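Local coordinates for protein pyroglutamyl-peptidase I (Fervidobacterium islandicum, PDB 6LTQ) that probably removes N-terminal pyroglutamyl residues from peptides, as a cysteine peptidase of the pyroglutamyl-peptidase I family from a thermophilic, keratin-degrading bacterium, at residues E28-P32 and S33-V37; T127-I131 and K132-E136; R211-L214 and E215-E219. One frame throughout, in Å; residues are numbered along the deposited sequence.

Interaction 1: E28-P32 and S33-V37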
loop_
_atom_site.group_PDB
_atom_site.type_symbol
_atom_site.label_atom_id
_atom_site.label_comp_id
_atom_site.label_asym_id
_atom_site.label_seq_id
_atom_site.Cartn_x
_atom_site.Cartn_y
_atom_site.Cartn_z
ATOM N N GLU D 28 -18.689 -8.321 -9.423
ATOM C CA GLU D 28 -18.656 -7.205 -10.360
ATOM C C GLU D 28 -19.696 -7.399 -11.459
ATOM O O GLU D 28 -20.040 -8.524 -11.822
ATOM C CB GLU D 28 -17.258 -7.061 -10.972
ATOM C CG GLU D 28 -16.148 -6.782 -9.944
ATOM C CD GLU D 28 -16.254 -5.390 -9.310
ATOM O OE1 GLU D 28 -16.781 -4.459 -9.972
ATOM O OE2 GLU D 28 -15.813 -5.231 -8.144
ATOM N N LYS D 29 -20.195 -6.288 -11.998
ATOM C CA LYS D 29 -21.101 -6.355 -13.139
ATOM C C LYS D 29 -20.382 -6.170 -14.466
ATOM O O LYS D 29 -20.996 -6.340 -15.521
ATOM C CB LYS D 29 -22.220 -5.314 -13.001
ATOM C CG LYS D 29 -21.823 -4.060 -12.233
ATOM C CD LYS D 29 -23.013 -3.125 -12.009
ATOM C CE LYS D 29 -23.365 -2.354 -13.275
ATOM N NZ LYS D 29 -24.098 -1.086 -12.984
ATOM N N VAL D 30 -19.107 -5.794 -14.440
ATOM C CA VAL D 30 -18.323 -5.612 -15.650
ATOM C C VAL D 30 -16.930 -6.193 -15.408
ATOM O O VAL D 30 -16.519 -6.436 -14.272
ATOM C CB VAL D 30 -18.232 -4.121 -16.060
ATOM C CG1 VAL D 30 -17.280 -3.363 -15.149
ATOM C CG2 VAL D 30 -17.790 -3.989 -17.477
ATOM N N ASN D 31 -16.222 -6.425 -16.494
ATOM C CA ASN D 31 -14.829 -6.850 -16.450
ATOM C C ASN D 31 -14.073 -6.055 -17.504
ATOM O O ASN D 31 -14.435 -6.100 -18.689
ATOM C CB ASN D 31 -14.714 -8.358 -16.695
ATOM C CG ASN D 31 -13.298 -8.889 -16.463
ATOM O OD1 ASN D 31 -12.307 -8.235 -16.814
ATOM N ND2 ASN D 31 -13.203 -10.102 -15.910
ATOM N N PRO D 32 -13.031 -5.301 -17.120
ATOM C CA PRO D 32 -12.309 -4.505 -18.127
ATOM C C PRO D 32 -11.762 -5.326 -19.285
ATOM O O PRO D 32 -11.692 -4.813 -20.408
ATOM C CB PRO D 32 -11.174 -3.848 -17.314
ATOM C CG PRO D 32 -10.988 -4.751 -16.129
ATOM C CD PRO D 32 -12.382 -5.234 -15.795
ATOM N N SER D 33 -11.308 -6.558 -19.043
ATOM C CA SER D 33 -10.831 -7.382 -20.155
ATOM C C SER D 33 -11.940 -7.625 -21.182
ATOM O O SER D 33 -11.707 -7.514 -22.388
ATOM C CB SER D 33 -10.230 -8.696 -19.652
ATOM O OG SER D 33 -11.155 -9.497 -18.947
ATOM N N MET D 34 -13.139 -7.980 -20.720
ATOM C CA MET D 34 -14.255 -8.200 -21.647
ATOM C C MET D 34 -14.591 -6.922 -22.418
ATOM O O MET D 34 -14.765 -6.953 -23.644
ATOM C CB MET D 34 -15.474 -8.705 -20.863
ATOM C CG MET D 34 -16.761 -9.063 -21.689
ATOM S SD MET D 34 -17.960 -9.784 -20.549
ATOM C CE MET D 34 -19.434 -9.739 -21.575
ATOM N N ARG D 35 -14.642 -5.775 -21.729
ATOM C CA ARG D 35 -14.990 -4.529 -22.418
ATOM C C ARG D 35 -13.966 -4.157 -23.484
ATOM O O ARG D 35 -14.343 -3.719 -24.576
ATOM C CB ARG D 35 -15.126 -3.378 -21.426
ATOM C CG ARG D 35 -16.195 -3.586 -20.402
ATOM C CD ARG D 35 -17.542 -3.122 -20.914
ATOM N NE ARG D 35 -17.509 -1.729 -21.342
ATOM C CZ ARG D 35 -17.845 -0.707 -20.564
ATOM N NH1 ARG D 35 -17.791 0.533 -21.038
ATOM N NH2 ARG D 35 -18.231 -0.922 -19.311
ATOM N N ILE D 36 -12.667 -4.310 -23.191
ATOM C CA ILE D 36 -11.637 -3.985 -24.185
ATOM C C ILE D 36 -11.750 -4.902 -25.394
ATOM O O ILE D 36 -11.570 -4.473 -26.543
ATOM C CB ILE D 36 -10.223 -4.074 -23.578
ATOM C CG1 ILE D 36 -9.998 -3.031 -22.488
ATOM C CG2 ILE D 36 -9.144 -3.922 -24.676
ATOM C CD1 ILE D 36 -8.616 -3.197 -21.828
ATOM N N VAL D 37 -11.978 -6.195 -25.148
ATOM C CA VAL D 37 -12.080 -7.140 -26.253
ATOM C C VAL D 37 -13.260 -6.761 -27.150
ATOM O O VAL D 37 -13.134 -6.725 -28.383
ATOM C CB VAL D 37 -12.209 -8.578 -25.716
ATOM C CG1 VAL D 37 -12.630 -9.529 -26.853
ATOM C CG2 VAL D 37 -10.885 -9.061 -25.102
#
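R35 N donates to N31 O at 3.1 Å and I36 N to P32 O, so the loop after strand 15-22 passes straight into the first turn of helix 32-40. N31 is the N-cap of this helix in the alpha/beta fold. Its CG stands anti to the backbone N (chi1 -172°), which swings the amide forward over the first turn. There OD1 accepts twice: from S33 N at 3.0 Å, the capping bond proper, and from S33 OG at 2.7 Å. Both donors come from the same face of the amide plane; the hydroxyl sits well above it, 64° out, whereas the backbone N is tilted by 24°. Asparagine suits the place because a short side chain can supply the acceptor that the first turn lacks, while ND2 donates backward to E23 O. S33 OG has a second partner in F22 N, at the end of strand 15-22, so the cap is tied to the sheet. P32 fits the position after the cap, where no backbone N-H is needed and its ring restrains phi to a helical value. The ring packs on Q83, L184 and Q206, and I36 reaches L81 from the same helix. Away from the capping bonds, V30 and R35 meet with their side chains at about a right angle. R35 NH2 also has a long, weak ion pair with E186. R35 bends at chi2 and chi3, bringing its aliphatic part and the edge of its guanidinium to the valine: V30 CG2 lies 3.4 Å from R35 CG and 3.6 Å from R35 NH2.

Interaction 2: T127-I131 and K132-E136; sequences TRVKI and KAVAE
This is a local contact at the start of helix 131-140, where the loop leaving strand 124-126 turns into the helix beside the central sheet. The motif is a helix N-terminus with K130 at the N-cap, preceded by an ST turn in which V129 N donates to T127 OG1 at 3.0 Å. K130 caps by position, and what it gives the first turn is its backbone: K130 O accepts from V134 N at 3.2 Å. The next bond, A135 N to I131 O at 3.1 Å, continues the helical pattern. Small A133 fits beside the lysine, its CB 4.1 Å from K130 CB. V129 and V134 bring methyl groups together across the turn, and both also touch F220 near the C-terminus. I131 turns to the sheet instead, against L92, L177 and V147; with CG1 anti to the backbone N (chi1 -172°), its CG2 is left against the next peptide, 3.3 Å from K132 N. K132 bends at chi2, chi3 and chi4, and its NZ forms salt bridges with D114 and D101 of a second subunit, joining the helix start to the assembly. Beta-branched valine suits position 134 because its two methyls serve different neighbours: CG1 packs on I213, while V134 CG2 turns back to the turn, 3.5 Å from K130 O and 4.3 Å from V129 CG1.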
loop_
_atom_site.group_PDB
_atom_site.type_symbol
_atom_site.label_atom_id
_atom_site.label_comp_id
_atom_site.label_asym_id
_atom_site.label_seq_id
_atom_site.Cartn_x
_atom_site.Cartn_y
_atom_site.Cartn_z
ATOM N N THR D 127 6.974 -16.230 -20.241
ATOM C CA THR D 127 6.732 -15.833 -21.627
ATOM C C THR D 127 8.049 -15.657 -22.368
ATOM O O THR D 127 9.084 -15.310 -21.789
ATOM C CB THR D 127 5.929 -14.521 -21.728
ATOM O OG1 THR D 127 5.651 -14.243 -23.114
ATOM C CG2 THR D 127 6.737 -13.346 -21.167
ATOM N N ARG D 128 8.013 -15.937 -23.669
ATOM C CA ARG D 128 9.143 -15.646 -24.529
ATOM C C ARG D 128 8.986 -14.325 -25.259
ATOM O O ARG D 128 9.910 -13.910 -25.963
ATOM C CB ARG D 128 9.354 -16.788 -25.530
ATOM C CG ARG D 128 9.383 -18.161 -24.871
ATOM C CD ARG D 128 9.720 -19.265 -25.878
ATOM N NE ARG D 128 8.715 -19.391 -26.933
ATOM C CZ ARG D 128 8.929 -19.090 -28.213
ATOM N NH1 ARG D 128 10.113 -18.628 -28.611
ATOM N NH2 ARG D 128 7.951 -19.238 -29.097
ATOM N N VAL D 129 7.850 -13.648 -25.087
ATOM C CA VAL D 129 7.680 -12.299 -25.619
ATOM C C VAL D 129 8.662 -11.366 -24.921
ATOM O O VAL D 129 8.989 -11.541 -23.738
ATOM C CB VAL D 129 6.220 -11.836 -25.416
ATOM C CG1 VAL D 129 5.997 -10.396 -25.876
ATOM C CG2 VAL D 129 5.245 -12.787 -26.106
ATOM N N LYS D 130 9.148 -10.366 -25.657
ATOM C CA LYS D 130 10.099 -9.394 -25.119
ATOM C C LYS D 130 9.348 -8.443 -24.188
ATOM O O LYS D 130 8.982 -7.322 -24.540
ATOM C CB LYS D 130 10.793 -8.645 -26.240
ATOM C CG LYS D 130 11.566 -9.553 -27.188
ATOM C CD LYS D 130 12.100 -8.753 -28.360
ATOM C CE LYS D 130 13.376 -8.014 -27.981
ATOM N NZ LYS D 130 14.604 -8.772 -28.368
ATOM N N ILE D 131 9.101 -8.920 -22.968
ATOM C CA ILE D 131 8.138 -8.245 -22.109
ATOM C C ILE D 131 8.667 -6.895 -21.626
ATOM O O ILE D 131 7.886 -5.945 -21.451
ATOM C CB ILE D 131 7.731 -9.185 -20.958
ATOM C CG1 ILE D 131 6.573 -8.594 -20.147
ATOM C CG2 ILE D 131 8.926 -9.570 -20.072
ATOM C CD1 ILE D 131 5.946 -9.631 -19.201
ATOM N N LYS D 132 9.985 -6.757 -21.430
ATOM C CA LYS D 132 10.503 -5.458 -21.006
ATOM C C LYS D 132 10.328 -4.417 -22.099
ATOM O O LYS D 132 10.077 -3.235 -21.813
ATOM C CB LYS D 132 11.986 -5.558 -20.630
ATOM C CG LYS D 132 12.277 -6.481 -19.467
ATOM C CD LYS D 132 11.712 -5.966 -18.167
ATOM C CE LYS D 132 12.772 -5.188 -17.414
ATOM N NZ LYS D 132 14.062 -5.927 -17.413
ATOM N N ALA D 133 10.449 -4.837 -23.361
ATOM C CA ALA D 133 10.220 -3.916 -24.464
ATOM C C ALA D 133 8.757 -3.479 -24.542
ATOM O O ALA D 133 8.480 -2.333 -24.924
ATOM C CB ALA D 133 10.670 -4.555 -25.788
ATOM N N VAL D 134 7.810 -4.358 -24.205
ATOM C CA VAL D 134 6.412 -3.934 -24.148
ATOM C C VAL D 134 6.246 -2.848 -23.086
ATOM O O VAL D 134 5.666 -1.788 -23.341
ATOM C CB VAL D 134 5.484 -5.128 -23.862
ATOM C CG1 VAL D 134 4.003 -4.681 -23.870
ATOM C CG2 VAL D 134 5.704 -6.255 -24.863
ATOM N N ALA D 135 6.782 -3.104 -21.887
ATOM C CA ALA D 135 6.672 -2.130 -20.799
ATOM C C ALA D 135 7.319 -0.818 -21.182
ATOM O O ALA D 135 6.772 0.258 -20.910
ATOM C CB ALA D 135 7.312 -2.683 -19.521
ATOM N N GLU D 136 8.478 -0.882 -21.835
ATOM C CA GLU D 136 9.167 0.342 -22.204
ATOM C C GLU D 136 8.382 1.121 -23.256
ATOM O O GLU D 136 8.320 2.349 -23.199
ATOM C CB GLU D 136 10.572 0.018 -22.699
ATOM C CG GLU D 136 11.627 0.225 -21.632
ATOM C CD GLU D 136 11.898 1.707 -21.383
ATOM O OE1 GLU D 136 12.997 2.181 -21.741
ATOM O OE2 GLU D 136 11.009 2.394 -20.833
#

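Interaction 3: R211-L214 and E215-E219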
loop_
_atom_site.group_PDB
_atom_site.type_symbol
_atom_site.label_atom_id
_atom_site.label_comp_id
_atom_site.label_asym_id
_atom_site.label_seq_id
_atom_site.Cartn_x
_atom_site.Cartn_y
_atom_site.Cartn_z
ATOM N N ARG D 211 -4.281 -1.595 -27.608
ATOM C CA ARG D 211 -4.142 -1.219 -29.018
ATOM C C ARG D 211 -2.680 -1.046 -29.391
ATOM O O ARG D 211 -2.215 -1.584 -30.403
ATOM C CB ARG D 211 -4.990 0.038 -29.264
ATOM C CG ARG D 211 -5.111 0.580 -30.699
ATOM C CD ARG D 211 -5.037 2.061 -30.834
ATOM N NE ARG D 211 -6.096 2.703 -30.048
ATOM C CZ ARG D 211 -6.415 4.002 -29.983
ATOM N NH1 ARG D 211 -5.940 4.901 -30.831
ATOM N NH2 ARG D 211 -7.424 4.372 -29.141
ATOM N N LEU D 212 -1.918 -0.383 -28.526
ATOM C CA LEU D 212 -0.505 -0.161 -28.802
ATOM C C LEU D 212 0.289 -1.460 -28.811
ATOM O O LEU D 212 1.279 -1.579 -29.546
ATOM C CB LEU D 212 0.096 0.813 -27.785
ATOM C CG LEU D 212 -0.231 2.296 -27.992
ATOM C CD1 LEU D 212 0.008 3.102 -26.698
ATOM C CD2 LEU D 212 0.590 2.859 -29.157
ATOM N N ILE D 213 -0.067 -2.412 -27.945
ATOM C CA ILE D 213 0.624 -3.698 -27.969
ATOM C C ILE D 213 0.375 -4.391 -29.307
ATOM O O ILE D 213 1.301 -4.893 -29.956
ATOM C CB ILE D 213 0.186 -4.582 -26.791
ATOM C CG1 ILE D 213 0.594 -3.967 -25.436
ATOM C CG2 ILE D 213 0.792 -5.988 -26.939
ATOM C CD1 ILE D 213 -0.041 -4.682 -24.255
ATOM N N LEU D 214 -0.890 -4.412 -29.736
ATOM C CA LEU D 214 -1.245 -5.053 -31.000
ATOM C C LEU D 214 -0.576 -4.362 -32.178
ATOM O O LEU D 214 -0.085 -5.029 -33.098
ATOM C CB LEU D 214 -2.759 -5.049 -31.175
ATOM C CG LEU D 214 -3.543 -5.947 -30.223
ATOM C CD1 LEU D 214 -5.035 -5.609 -30.271
ATOM C CD2 LEU D 214 -3.283 -7.445 -30.498
ATOM N N GLU D 215 -0.521 -3.025 -32.162
ATOM C CA GLU D 215 0.074 -2.296 -33.277
ATOM C C GLU D 215 1.576 -2.512 -33.385
ATOM O O GLU D 215 2.131 -2.330 -34.472
ATOM C CB GLU D 215 -0.179 -0.791 -33.152
ATOM C CG GLU D 215 -1.560 -0.332 -33.552
ATOM C CD GLU D 215 -1.765 1.156 -33.301
ATOM O OE1 GLU D 215 -0.824 1.810 -32.809
ATOM O OE2 GLU D 215 -2.885 1.655 -33.529
ATOM N N ASN D 216 2.257 -2.879 -32.296
ATOM C CA ASN D 216 3.715 -2.939 -32.308
ATOM C C ASN D 216 4.251 -4.353 -32.088
ATOM O O ASN D 216 5.424 -4.520 -31.740
ATOM C CB ASN D 216 4.276 -1.970 -31.265
ATOM C CG ASN D 216 4.032 -0.527 -31.642
ATOM O OD1 ASN D 216 4.802 0.057 -32.402
ATOM N ND2 ASN D 216 2.943 0.055 -31.127
ATOM N N LEU D 217 3.418 -5.366 -32.340
ATOM C CA LEU D 217 3.720 -6.738 -31.952
ATOM C C LEU D 217 5.033 -7.225 -32.549
ATOM O O LEU D 217 5.743 -8.024 -31.929
ATOM C CB LEU D 217 2.572 -7.647 -32.384
ATOM C CG LEU D 217 2.193 -8.835 -31.506
ATOM C CD1 LEU D 217 2.427 -8.534 -30.034
ATOM C CD2 LEU D 217 0.742 -9.175 -31.747
ATOM N N LYS D 218 5.365 -6.773 -33.762
ATOM C CA LYS D 218 6.583 -7.232 -34.429
ATOM C C LYS D 218 7.813 -7.009 -33.574
ATOM O O LYS D 218 8.701 -7.873 -33.540
ATOM C CB LYS D 218 6.813 -6.526 -35.770
ATOM C CG LYS D 218 5.782 -6.732 -36.881
ATOM C CD LYS D 218 4.475 -6.127 -36.475
ATOM C CE LYS D 218 4.660 -4.650 -36.147
ATOM N NZ LYS D 218 3.417 -3.867 -36.289
ATOM N N GLU D 219 7.874 -5.888 -32.857
ATOM C CA GLU D 219 9.030 -5.542 -32.043
ATOM C C GLU D 219 9.120 -6.354 -30.757
ATOM O O GLU D 219 10.071 -6.161 -29.994
ATOM C CB GLU D 219 9.001 -4.054 -31.701
ATOM C CG GLU D 219 8.773 -3.150 -32.894
ATOM C CD GLU D 219 10.053 -2.511 -33.411
ATOM O OE1 GLU D 219 10.923 -3.241 -33.934
ATOM O OE2 GLU D 219 10.188 -1.275 -33.293
#
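R211 and E215, one turn apart at the C-terminal end of helix 203-215, lie side by side and point the same way. Their contact is made by the arginine's aliphatic part: R211 CD comes to 3.5 Å from E215 OE2. The guanidinium and carboxylate planes are turned 68° from each other. R211 NE stays 4.9 Å from E215 OE2, so the opposite charges probably attract without pairing. Beneath them E215 N donates to R211 O at 2.8 Å. With an alanine in place of E215, R211 CD would probably lose the carboxylate beside it and the guanidinium its nearby opposite charge.

The helix ends at N216, the first residue to leave helical backbone angles. Its CG is anti to the carbonyl carbon (chi1 -68°), which folds the amide back alongside L212, and ND2 donates to L212 O at 2.8 Å in a nearly straight bond (172°) on a carbonyl lone pair. Asparagine is apt here because its amide N-H reaches a carbonyl to which N216 N gives only a weak bond; that backbone N also donates to I213 O. On the buried side, I213 CG2 meets L217 CD1 at 4.3 Å. Further out, L79 backs I213 and L214, V17 lies against L214 and L217, and L137 packs on N216, so the helix end packs on the sheet and beside helix 131-140. Past the turn, K218 bends back toward the helix end, its NZ donating to E215 O at 2.7 Å from above the carbonyl plane.

In the fold
Along the chain the three contacts come in series: interaction 1 starts helix 32-40, interaction 2 starts helix 131-140, and interaction 3 ends helix 203-215. All belong to one alpha/beta fold, with side chains from each packing on its mixed sheet. Interactions 2 and 3 are neighbours, their centres about 11 Å apart; V134 CG1 packs on I213 CG1 at 3.8 Å, and K130 CD approaches E219 O. Interaction 1 lies about 24 Å from interaction 2, centre to centre, on the opposite side of the chain's centre. Helix 203-215 touches P32 and I36 through Q206 and ends in interaction 3, about 21 Å away between centres. Helix ends distant in sequence thus gather on one sheet, two packed together.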